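Local coordinates for colicin-D (Escherichia coli, PDB 5ZNM), which kills Escherichia coli and close relatives by blocking protein synthesis, with a tRNA-cleaving ribonuclease domain at the C-terminal end of this two-domain fragment, at residues L124-S129 against G162-D167; K297-K300 against G306-D309; V347-N350 against N355-I358; I358-S361 against F365-G368; W369-D374 against I380-G385. All coordinates share one frame; numbering follows the deposited sequence.

Contact 1. Residues L124-S129 against G162-D167; sequences LEAMFS and GQLALD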
# COMPACT_ATOMS: atom_id res chain seq x y z
N LEU A 124 -11.12 17.90 -16.37
CA LEU A 124 -10.54 16.85 -15.55
C LEU A 124 -9.01 16.93 -15.61
O LEU A 124 -8.43 16.81 -16.69
CB LEU A 124 -11.05 15.50 -16.04
CG LEU A 124 -10.70 14.14 -15.45
CD1 LEU A 124 -9.36 13.62 -15.97
CD2 LEU A 124 -10.72 14.18 -13.92
N GLU A 125 -8.37 17.12 -14.46
CA GLU A 125 -6.92 17.13 -14.37
C GLU A 125 -6.45 16.00 -13.46
O GLU A 125 -7.21 15.51 -12.61
CB GLU A 125 -6.39 18.50 -13.88
CG GLU A 125 -6.85 19.69 -14.77
CD GLU A 125 -6.06 20.98 -14.49
OE1 GLU A 125 -5.24 21.00 -13.57
OE2 GLU A 125 -6.26 21.98 -15.21
N ALA A 126 -5.19 15.59 -13.62
CA ALA A 126 -4.66 14.42 -12.93
C ALA A 126 -3.21 14.63 -12.53
O ALA A 126 -2.47 15.42 -13.14
CB ALA A 126 -4.77 13.15 -13.80
N MET A 127 -2.78 13.88 -11.52
CA MET A 127 -1.50 14.09 -10.87
C MET A 127 -1.02 12.76 -10.31
O MET A 127 -1.75 12.11 -9.57
CB MET A 127 -1.61 15.14 -9.76
CG MET A 127 -0.32 15.44 -9.02
SD MET A 127 -0.51 16.83 -7.87
CE MET A 127 -1.77 16.16 -6.79
N PHE A 128 0.19 12.37 -10.70
CA PHE A 128 0.78 11.10 -10.29
C PHE A 128 2.11 11.38 -9.60
O PHE A 128 2.89 12.21 -10.08
CB PHE A 128 1.00 10.19 -11.51
CG PHE A 128 1.49 8.81 -11.16
CD1 PHE A 128 0.63 7.86 -10.63
CD2 PHE A 128 2.81 8.46 -11.37
CE1 PHE A 128 1.08 6.59 -10.30
CE2 PHE A 128 3.27 7.18 -11.04
CZ PHE A 128 2.41 6.25 -10.51
N SER A 129 2.37 10.71 -8.48
CA SER A 129 3.56 11.06 -7.71
C SER A 129 4.13 9.82 -7.04
O SER A 129 3.39 8.90 -6.67
CB SER A 129 3.27 12.13 -6.65
OG SER A 129 2.25 11.68 -5.77
N GLY A 162 -9.69 6.55 -24.09
CA GLY A 162 -10.44 6.34 -22.87
C GLY A 162 -9.62 6.22 -21.60
O GLY A 162 -10.15 6.44 -20.51
N GLN A 163 -8.33 5.92 -21.71
CA GLN A 163 -7.50 5.59 -20.56
C GLN A 163 -6.71 6.79 -20.07
O GLN A 163 -6.17 7.57 -20.87
CB GLN A 163 -6.53 4.47 -20.90
CG GLN A 163 -7.11 3.38 -21.75
CD GLN A 163 -7.33 2.13 -20.99
OE1 GLN A 163 -7.05 2.04 -19.80
NE2 GLN A 163 -7.84 1.11 -21.66
N LEU A 164 -6.58 6.89 -18.76
CA LEU A 164 -5.52 7.68 -18.16
C LEU A 164 -4.22 6.88 -18.25
O LEU A 164 -4.16 5.74 -17.78
CB LEU A 164 -5.86 8.02 -16.72
CG LEU A 164 -4.85 8.92 -16.00
CD1 LEU A 164 -4.60 10.20 -16.77
CD2 LEU A 164 -5.33 9.22 -14.58
N ALA A 165 -3.20 7.45 -18.88
CA ALA A 165 -1.95 6.75 -19.10
C ALA A 165 -0.78 7.64 -18.70
O ALA A 165 -0.87 8.87 -18.70
CB ALA A 165 -1.80 6.31 -20.56
N LEU A 166 0.34 6.99 -18.38
CA LEU A 166 1.59 7.66 -18.05
C LEU A 166 2.60 7.36 -19.15
O LEU A 166 2.91 6.19 -19.41
CB LEU A 166 2.12 7.18 -16.70
CG LEU A 166 3.42 7.81 -16.19
CD1 LEU A 166 3.24 9.29 -15.96
CD2 LEU A 166 3.83 7.11 -14.91
N ASP A 167 3.09 8.41 -19.81
CA ASP A 167 4.15 8.26 -20.80
C ASP A 167 5.48 8.51 -20.10
O ASP A 167 5.67 9.57 -19.50
CB ASP A 167 3.98 9.24 -21.96
CG ASP A 167 3.00 8.74 -22.99
OD1 ASP A 167 2.53 7.59 -22.84
OD2 ASP A 167 2.72 9.49 -23.95
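Ala126 and Leu164 keep 8.6 Å between their CA atoms, and Phe128 and Leu166 a nearly equal 8.5 Å, a spacing at which strands of two separate sheets meet through side chains and share no backbone hydrogen bond. Each strand sends every second residue into the gap, so that two apolar pairs carry the whole contact. In the first, the CB methyl of Ala126 receives the forked end of Leu164: CD2 of the leucine stands 4.0 Å from Ala126 CB, with its other methyl, CD1, only slightly farther off. In the second pair the larger partner is on the other strand. Leu166 CD2 reaches the CD2-CE2 side of the Phe128 ring obliquely, 3.9 Å from Phe128 CE2, and the two side chains cross at about a right angle. Both Phe128 and Leu166 hold CG anti to the backbone N (chi1 -175° and -179°), which extends each toward the gap. The result illustrates sheet-on-sheet packing in the buried core of the central domain, with no polar group taking part. Around it, Leu157 of strand 153-160 touches both Ala126 and Phe128, while Met280 of strand 274-281 packs on Phe128 and Leu166. Strand 126-131 is the middle member of a five-stranded antiparallel sheet, and strand 163-170 lies inside the four-stranded sheet that faces it here.

Contact 2. Residues K297-K300 against G306-D309; sequences KKYK and GISD. With SO4 (sulfate ion), chain E; SO4 (sulfate ion), chain C.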
# COMPACT_ATOMS: atom_id res chain seq x y z
N LYS A 297 -6.38 14.58 -34.60
CA LYS A 297 -7.24 13.87 -35.56
C LYS A 297 -8.24 14.79 -36.23
O LYS A 297 -8.58 14.60 -37.40
CB LYS A 297 -8.00 12.75 -34.86
CG LYS A 297 -7.42 11.37 -35.01
CD LYS A 297 -8.51 10.31 -34.87
CE LYS A 297 -8.98 10.20 -33.44
NZ LYS A 297 -9.85 9.01 -33.19
N LYS A 298 -8.80 15.75 -35.49
CA LYS A 298 -9.90 16.56 -36.01
C LYS A 298 -9.48 17.97 -36.40
O LYS A 298 -10.33 18.82 -36.69
CB LYS A 298 -11.04 16.60 -34.99
CG LYS A 298 -11.56 15.21 -34.57
CD LYS A 298 -12.07 14.42 -35.79
CE LYS A 298 -12.67 13.06 -35.41
NZ LYS A 298 -13.19 12.33 -36.63
N TYR A 299 -8.17 18.24 -36.42
CA TYR A 299 -7.69 19.58 -36.75
C TYR A 299 -8.06 19.99 -38.17
O TYR A 299 -8.07 21.19 -38.48
CB TYR A 299 -6.17 19.65 -36.55
CG TYR A 299 -5.63 21.05 -36.70
CD1 TYR A 299 -5.75 21.96 -35.66
CD2 TYR A 299 -5.03 21.47 -37.88
CE1 TYR A 299 -5.28 23.24 -35.78
CE2 TYR A 299 -4.55 22.77 -38.02
CZ TYR A 299 -4.68 23.65 -36.96
OH TYR A 299 -4.22 24.93 -37.06
N LYS A 300 -8.38 19.02 -39.03
CA LYS A 300 -8.88 19.30 -40.36
C LYS A 300 -10.09 20.24 -40.35
O LYS A 300 -10.35 20.92 -41.34
CB LYS A 300 -9.25 17.98 -41.06
CG LYS A 300 -10.32 17.19 -40.31
CD LYS A 300 -10.69 15.87 -41.02
CE LYS A 300 -11.60 15.00 -40.13
NZ LYS A 300 -11.88 13.67 -40.75
N GLY A 306 -12.40 29.27 -37.47
CA GLY A 306 -11.68 30.52 -37.64
C GLY A 306 -10.18 30.44 -37.51
O GLY A 306 -9.53 31.47 -37.30
N ILE A 307 -9.60 29.25 -37.60
CA ILE A 307 -8.16 29.06 -37.43
C ILE A 307 -7.53 28.84 -38.79
O ILE A 307 -7.84 27.85 -39.47
CB ILE A 307 -7.87 27.88 -36.48
CG1 ILE A 307 -8.34 28.25 -35.08
CG2 ILE A 307 -6.39 27.55 -36.51
CD1 ILE A 307 -8.47 27.04 -34.16
N SER A 308 -6.63 29.75 -39.19
CA SER A 308 -6.03 29.68 -40.52
C SER A 308 -4.81 28.78 -40.58
O SER A 308 -4.49 28.30 -41.68
CB SER A 308 -5.63 31.07 -41.02
OG SER A 308 -4.57 31.59 -40.25
N ASP A 309 -4.14 28.53 -39.45
CA ASP A 309 -2.89 27.79 -39.46
C ASP A 309 -3.07 26.40 -40.05
O ASP A 309 -4.01 25.69 -39.70
CB ASP A 309 -2.33 27.67 -38.04
CG ASP A 309 -2.14 29.02 -37.36
OD1 ASP A 309 -3.14 29.72 -37.12
OD2 ASP A 309 -0.98 29.38 -37.05
S SO4 E . -12.97 8.97 -34.48
O1 SO4 E . -12.73 9.88 -33.37
O2 SO4 E . -13.95 7.98 -34.05
O3 SO4 E . -13.47 9.72 -35.64
O4 SO4 E . -11.73 8.29 -34.87
S SO4 C . -11.29 10.95 -43.15
O1 SO4 C . -12.27 11.03 -42.07
O2 SO4 C . -11.94 11.36 -44.39
O3 SO4 C . -10.15 11.81 -42.85
O4 SO4 C . -10.80 9.59 -43.32
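Tyr299 reaches across to the loop 306-309 with its hydroxyl, which donates a hydrogen bond of 2.8 Å from OH to the backbone O of Asp309. The donor stands well above the plane of that carbonyl, about 50° out of it, although the carbonyl oxygen itself lies at the edge of the tyrosine ring, near the ring plane. What brings the phenol here is its first torsion: CG is anti to the backbone N (chi1 -173°), and the ring end approaches the other loop although the CB bond does not aim at it. Ile307 meets the same hydroxyl with its CG2 methyl, 3.4 Å from Tyr299 OH, the two side chains crossing at roughly a right angle. This tyrosine-to-backbone bond closes a loop of the C-terminal tRNase domain, a methyl flanking it. The three lysines beside the tyrosine serve anions instead. Lys297, bent at chi3, brings NZ to 2.6 Å from O4 of one sulfate, and Lys298, bent at chi2, sets its NZ 2.8 Å from O3 of that same ion. Lys300 runs extended beyond CG to a second sulfate, which it holds weakly. The ions probably came from the crystallisation liquor. The segments run from the end of helix 292-297 into the connection to helix 314-329; the latter packs Thr316 and Leu317 on Tyr299, and its Lys319 forms a salt bridge with Asp309.

Contact 3. Residues V347-N350 against N355-I358; sequences VYFN and NVVI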
# COMPACT_ATOMS: atom_id res chain seq x y z
N VAL A 347 -25.10 17.29 -29.22
CA VAL A 347 -24.58 18.24 -30.20
C VAL A 347 -24.86 19.65 -29.70
O VAL A 347 -25.98 19.95 -29.27
CB VAL A 347 -25.20 18.02 -31.60
CG1 VAL A 347 -24.66 19.04 -32.57
CG2 VAL A 347 -24.91 16.59 -32.13
N TYR A 348 -23.85 20.52 -29.76
CA TYR A 348 -23.94 21.90 -29.29
C TYR A 348 -23.81 22.82 -30.49
O TYR A 348 -22.78 22.81 -31.17
CB TYR A 348 -22.89 22.20 -28.22
CG TYR A 348 -23.17 21.38 -26.99
CD1 TYR A 348 -24.15 21.77 -26.08
CD2 TYR A 348 -22.52 20.18 -26.77
CE1 TYR A 348 -24.44 21.00 -24.97
CE2 TYR A 348 -22.80 19.41 -25.66
CZ TYR A 348 -23.76 19.82 -24.77
OH TYR A 348 -24.04 19.04 -23.67
N PHE A 349 -24.87 23.56 -30.78
CA PHE A 349 -25.01 24.32 -32.01
C PHE A 349 -24.97 25.81 -31.71
O PHE A 349 -25.56 26.26 -30.72
CB PHE A 349 -26.33 23.97 -32.70
CG PHE A 349 -26.65 24.81 -33.92
CD1 PHE A 349 -25.88 24.70 -35.06
CD2 PHE A 349 -27.72 25.68 -33.91
CE1 PHE A 349 -26.20 25.46 -36.21
CE2 PHE A 349 -28.03 26.45 -35.04
CZ PHE A 349 -27.27 26.33 -36.19
N ASN A 350 -24.28 26.58 -32.55
CA ASN A 350 -24.33 28.04 -32.45
C ASN A 350 -25.06 28.60 -33.66
O ASN A 350 -24.63 28.36 -34.79
CB ASN A 350 -22.93 28.64 -32.35
CG ASN A 350 -22.96 30.12 -32.10
OD1 ASN A 350 -23.17 30.91 -33.02
ND2 ASN A 350 -22.77 30.52 -30.85
N ASN A 355 -21.77 26.63 -36.31
CA ASN A 355 -20.89 25.52 -35.95
C ASN A 355 -21.61 24.55 -35.03
O ASN A 355 -22.46 24.93 -34.22
CB ASN A 355 -19.61 26.04 -35.30
CG ASN A 355 -18.64 26.62 -36.32
OD1 ASN A 355 -18.78 26.38 -37.52
ND2 ASN A 355 -17.65 27.39 -35.84
N VAL A 356 -21.27 23.27 -35.17
CA VAL A 356 -21.65 22.25 -34.20
C VAL A 356 -20.39 21.68 -33.58
O VAL A 356 -19.34 21.60 -34.23
CB VAL A 356 -22.47 21.11 -34.85
CG1 VAL A 356 -23.83 21.62 -35.29
CG2 VAL A 356 -21.70 20.55 -36.05
N VAL A 357 -20.51 21.25 -32.32
CA VAL A 357 -19.48 20.47 -31.64
C VAL A 357 -20.17 19.26 -31.02
O VAL A 357 -21.22 19.40 -30.38
CB VAL A 357 -18.74 21.29 -30.56
CG1 VAL A 357 -17.92 20.36 -29.64
CG2 VAL A 357 -17.84 22.38 -31.22
N ILE A 358 -19.60 18.06 -31.25
CA ILE A 358 -20.16 16.80 -30.76
C ILE A 358 -19.42 16.37 -29.50
O ILE A 358 -18.19 16.22 -29.52
CB ILE A 358 -20.07 15.68 -31.81
CG1 ILE A 358 -20.67 16.11 -33.15
CG2 ILE A 358 -20.73 14.36 -31.25
CD1 ILE A 358 -20.19 15.21 -34.30
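Tyr348 and Val357 form the antiparallel hydrogen-bonded pair at the middle of this contact. Tyr348 N donates to Val357 O at 2.9 Å, in the carbonyl plane, and Val357 N returns the bond to Tyr348 O at 3.0 Å. A third bond, from Asn350 N to Asn355 O, is nearly straight at the hydrogen (163°) and secures the ladder where it approaches the turn. Weaker CA-H...O contacts lie between these, the shortest from Val356 CA to Tyr348 O at 3.3 Å. Tyr348 O thus accepts within the ladder and is also bonded by His327 NE2 of helix 314-329. Apolar packing occupies the face that carries Val347, Phe349, Val356 and Ile358. There Val356 CG1, set anti to the carbonyl carbon (chi1 -68°), meets the edge of the Phe349 ring near its plane, 3.7 Å from CD1, while Val347 CG1 leans against Val356 CB at 3.8 Å. Tyr381 and Leu382 of helix 376-384 close over this face. Side-chain amides have other partners: Asn350 OD1 accepts from Asn352 N and Thr353 N within the turn, and Asn355 OD1 from Lys370 NZ. With strand axes 4.7 Å apart, running at 158°, the arrangement is a twisted beta hairpin, the central pair of the ribonuclease domain's four-stranded antiparallel sheet.

Contact 4. Residues I358-S361 against F365-G368; sequences IIKS and FLSG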
# COMPACT_ATOMS: atom_id res chain seq x y z
N ILE A 358 -19.60 18.06 -31.25
CA ILE A 358 -20.16 16.80 -30.76
C ILE A 358 -19.42 16.37 -29.50
O ILE A 358 -18.19 16.22 -29.52
CB ILE A 358 -20.07 15.68 -31.81
CG1 ILE A 358 -20.67 16.11 -33.15
CG2 ILE A 358 -20.73 14.36 -31.25
CD1 ILE A 358 -20.19 15.21 -34.30
N ILE A 359 -20.17 16.09 -28.44
CA ILE A 359 -19.64 15.58 -27.19
C ILE A 359 -20.21 14.18 -26.97
O ILE A 359 -21.44 14.00 -26.99
CB ILE A 359 -20.01 16.49 -26.00
CG1 ILE A 359 -19.58 17.93 -26.27
CG2 ILE A 359 -19.37 15.98 -24.71
CD1 ILE A 359 -18.08 18.11 -26.38
N LYS A 360 -19.34 13.19 -26.78
CA LYS A 360 -19.81 11.84 -26.50
C LYS A 360 -20.48 11.76 -25.13
O LYS A 360 -20.35 12.65 -24.28
CB LYS A 360 -18.66 10.85 -26.54
CG LYS A 360 -18.06 10.57 -27.91
CD LYS A 360 -16.63 10.10 -27.71
CE LYS A 360 -16.24 8.98 -28.65
NZ LYS A 360 -15.23 8.09 -28.01
N SER A 361 -21.20 10.66 -24.91
CA SER A 361 -21.91 10.50 -23.65
C SER A 361 -20.96 10.50 -22.46
O SER A 361 -21.35 10.91 -21.37
CB SER A 361 -22.74 9.21 -23.69
OG SER A 361 -21.90 8.13 -24.02
N PHE A 365 -14.87 15.28 -26.15
CA PHE A 365 -15.02 15.93 -27.45
C PHE A 365 -14.78 14.91 -28.56
O PHE A 365 -13.78 14.19 -28.57
CB PHE A 365 -14.03 17.09 -27.56
CG PHE A 365 -13.81 17.56 -28.97
CD1 PHE A 365 -14.76 18.35 -29.61
CD2 PHE A 365 -12.65 17.23 -29.65
CE1 PHE A 365 -14.56 18.79 -30.91
CE2 PHE A 365 -12.44 17.68 -30.96
CZ PHE A 365 -13.40 18.46 -31.58
N LEU A 366 -15.71 14.85 -29.52
CA LEU A 366 -15.54 13.98 -30.67
C LEU A 366 -15.09 14.74 -31.91
O LEU A 366 -14.04 14.43 -32.49
CB LEU A 366 -16.85 13.23 -30.96
CG LEU A 366 -16.77 12.38 -32.24
CD1 LEU A 366 -15.75 11.25 -32.09
CD2 LEU A 366 -18.15 11.85 -32.61
N SER A 367 -15.86 15.73 -32.34
CA SER A 367 -15.56 16.46 -33.57
C SER A 367 -16.44 17.71 -33.61
O SER A 367 -17.29 17.92 -32.73
CB SER A 367 -15.81 15.59 -34.81
OG SER A 367 -15.23 16.20 -35.94
N GLY A 368 -16.23 18.52 -34.63
CA GLY A 368 -17.09 19.66 -34.89
C GLY A 368 -16.80 20.24 -36.25
O GLY A 368 -15.75 19.98 -36.85
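Ile358 is held from both its backbone polar atoms by residues 365-368, and this is the tight part of the contact. Its N donates to Ser367 O at 2.7 Å in an almost straight bond (178° at the hydrogen), and its O accepts from Leu366 N at 2.8 Å. One residue thus faces two, Leu366 and Ser367, while next to it Ile359 is set opposite Phe365 as a non-hydrogen-bonded pair. Leu366 leaves the extended conformation, with psi at -58°, and the pattern fits a classic beta bulge; its O receives a further bond from Gln294. The bulge explains the packing beside it: Leu366 turns its side chain toward the partner strand and lies alongside that of Ile358, pointing the same way, with CD2 of the leucine 3.8 Å from CG2 of the isoleucine. Within the 365-368 segment, one face of the Phe365 ring is turned to Ser367 N, which sits 3.6 Å above the plane and toward the rim.

Toward the hairpin turn the grip slackens. Ile359 folds back through chi2 (-65°), so that CD1 comes within 3.9 Å of Phe365 CA. Lys360 merely crosses Leu366 at about a right angle, its CE 4.2 Å from Leu366 CD1, and its ammonium has a long, weak ion pair with Glu364. Lys360 and Leu366 remain partly open to solvent. Across this pair of segments the polar bonding is all between backbones, so main-chain bonds probably set the register, while the apolar side chains add packing.

Contact 5. Residues W369-D374 against I380-G385; sequences WKINPD and IYLETG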
# COMPACT_ATOMS: atom_id res chain seq x y z
N TRP A 369 -17.75 21.04 -36.74
CA TRP A 369 -17.66 21.60 -38.08
C TRP A 369 -18.78 22.61 -38.28
O TRP A 369 -19.65 22.78 -37.41
CB TRP A 369 -17.70 20.52 -39.17
CG TRP A 369 -18.95 19.64 -39.21
CD1 TRP A 369 -20.14 19.93 -39.82
CD2 TRP A 369 -19.09 18.32 -38.66
NE1 TRP A 369 -21.02 18.87 -39.67
CE2 TRP A 369 -20.40 17.88 -38.96
CE3 TRP A 369 -18.24 17.47 -37.94
CZ2 TRP A 369 -20.88 16.62 -38.57
CZ3 TRP A 369 -18.72 16.22 -37.54
CH2 TRP A 369 -20.03 15.81 -37.86
N LYS A 370 -18.75 23.29 -39.43
CA LYS A 370 -19.76 24.29 -39.76
C LYS A 370 -20.88 23.67 -40.58
O LYS A 370 -20.63 23.03 -41.61
CB LYS A 370 -19.14 25.47 -40.54
CG LYS A 370 -20.11 26.65 -40.72
CD LYS A 370 -19.44 27.89 -41.34
CE LYS A 370 -18.21 28.35 -40.53
NZ LYS A 370 -18.50 28.69 -39.07
N ILE A 371 -22.12 23.88 -40.13
CA ILE A 371 -23.29 23.41 -40.86
C ILE A 371 -23.47 24.24 -42.13
O ILE A 371 -23.39 25.48 -42.10
CB ILE A 371 -24.55 23.52 -39.98
CG1 ILE A 371 -24.44 22.65 -38.73
CG2 ILE A 371 -25.81 23.19 -40.80
CD1 ILE A 371 -24.24 21.18 -39.05
N ASN A 372 -23.74 23.56 -43.25
CA ASN A 372 -24.15 24.21 -44.49
C ASN A 372 -25.68 24.13 -44.59
O ASN A 372 -26.23 23.06 -44.91
CB ASN A 372 -23.50 23.52 -45.71
CG ASN A 372 -23.92 24.16 -47.05
OD1 ASN A 372 -24.75 25.05 -47.09
ND2 ASN A 372 -23.32 23.70 -48.13
N PRO A 373 -26.40 25.23 -44.34
CA PRO A 373 -27.87 25.17 -44.32
C PRO A 373 -28.48 24.94 -45.68
O PRO A 373 -29.68 24.64 -45.75
CB PRO A 373 -28.27 26.54 -43.78
CG PRO A 373 -27.15 27.44 -44.23
CD PRO A 373 -25.90 26.60 -44.09
N ASP A 374 -27.72 25.08 -46.76
CA ASP A 374 -28.26 24.89 -48.09
C ASP A 374 -27.96 23.51 -48.66
O ASP A 374 -28.26 23.26 -49.82
CB ASP A 374 -27.71 25.97 -49.03
CG ASP A 374 -28.01 27.36 -48.52
OD1 ASP A 374 -29.19 27.63 -48.24
OD2 ASP A 374 -27.06 28.16 -48.38
N ILE A 380 -31.31 18.83 -42.92
CA ILE A 380 -31.88 17.81 -42.06
C ILE A 380 -31.51 18.06 -40.60
O ILE A 380 -32.35 17.96 -39.70
CB ILE A 380 -31.45 16.41 -42.54
CG1 ILE A 380 -32.15 16.09 -43.86
CG2 ILE A 380 -31.76 15.34 -41.49
CD1 ILE A 380 -31.66 14.83 -44.50
N TYR A 381 -30.25 18.42 -40.34
CA TYR A 381 -29.85 18.67 -38.96
C TYR A 381 -30.61 19.87 -38.38
O TYR A 381 -31.15 19.79 -37.27
CB TYR A 381 -28.35 18.90 -38.83
CG TYR A 381 -28.00 19.41 -37.44
CD1 TYR A 381 -28.10 18.57 -36.33
CD2 TYR A 381 -27.60 20.73 -37.23
CE1 TYR A 381 -27.81 19.03 -35.05
CE2 TYR A 381 -27.31 21.20 -35.96
CZ TYR A 381 -27.42 20.35 -34.87
OH TYR A 381 -27.13 20.83 -33.60
N LEU A 382 -30.62 20.99 -39.10
CA LEU A 382 -31.32 22.18 -38.59
C LEU A 382 -32.78 21.88 -38.35
O LEU A 382 -33.36 22.33 -37.36
CB LEU A 382 -31.17 23.35 -39.56
CG LEU A 382 -29.72 23.82 -39.80
CD1 LEU A 382 -29.61 24.81 -40.95
CD2 LEU A 382 -29.12 24.42 -38.52
N GLU A 383 -33.38 21.07 -39.21
CA GLU A 383 -34.80 20.79 -39.09
C GLU A 383 -35.10 19.77 -37.99
O GLU A 383 -36.10 19.90 -37.28
CB GLU A 383 -35.33 20.36 -40.47
CG GLU A 383 -35.31 21.56 -41.47
CD GLU A 383 -35.80 21.23 -42.89
OE1 GLU A 383 -35.96 20.04 -43.24
OE2 GLU A 383 -36.01 22.19 -43.67
N THR A 384 -34.23 18.76 -37.80
CA THR A 384 -34.57 17.65 -36.91
C THR A 384 -33.62 17.45 -35.74
O THR A 384 -33.98 16.72 -34.81
CB THR A 384 -34.64 16.32 -37.69
OG1 THR A 384 -33.32 15.93 -38.10
CG2 THR A 384 -35.55 16.45 -38.92
N GLY A 385 -32.43 18.05 -35.75
CA GLY A 385 -31.46 17.75 -34.71
C GLY A 385 -30.65 16.49 -34.95
O GLY A 385 -29.74 16.20 -34.17
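Ile371 divides its two branches between Tyr381 and Leu382, packing the segment that leaves the last strand against the C-terminal helix 376-384, the helix that lies over one face of the four-stranded antiparallel sheet. The longer branch goes to the tyrosine: CD1 of Ile371 lies 3.8 Å from Tyr381 CD2, approaching the ring obliquely, and the two side chains cross at about a right angle. Tyr381, with CG anti to the backbone N (chi1 170°), bonds through OH to the backbone O of Lys336. The shorter branch serves the leucine. Ile371 CG2 stands 4.1 Å from Leu382 CG, and here the two side chains run antiparallel, alongside one another. Leu382 also reaches Pro373, where its CD1 methyl lies 3.6 Å from Pro373 CB. Leu382 thus touches both Ile371 and Pro373.

No hydrogen bond joins the two segments, but each has internal ones. On one side Asn372 makes an Asx turn, its OD1 accepting from Asp374 N at 3.0 Å, which shapes the chain around Pro373 as it leaves the strand. On the other the helix ends at Gly385, whose positive phi suits glycine. Just before it, Ile380 O is gripped twice by one residue: Thr384 N and Thr384 OG1 each lie 2.8 Å away and reach that oxygen from opposite faces of its carbonyl plane.

How the contacts relate
Contact 1 comes first along the chain and stands apart, in the core of the central domain, its centre about 20 Å from that of contact 4 and about 36 Å from that of contact 5. The other four lie in the C-terminal tRNase domain, contact 4 beginning where contact 3 ends. Contacts 3 and 4, with centres about 9 Å apart, share strand 355-359, making two successive hairpins of one antiparallel sheet; contact 5 continues strand 365-370 and adds the last helix, with Val356 N bonded to Trp369 O. Contact 2 joins this sheet through Lys298, which packs on Leu366 and Ser367. Four of the five contacts thus build one domain, while contact 1 belongs to the other.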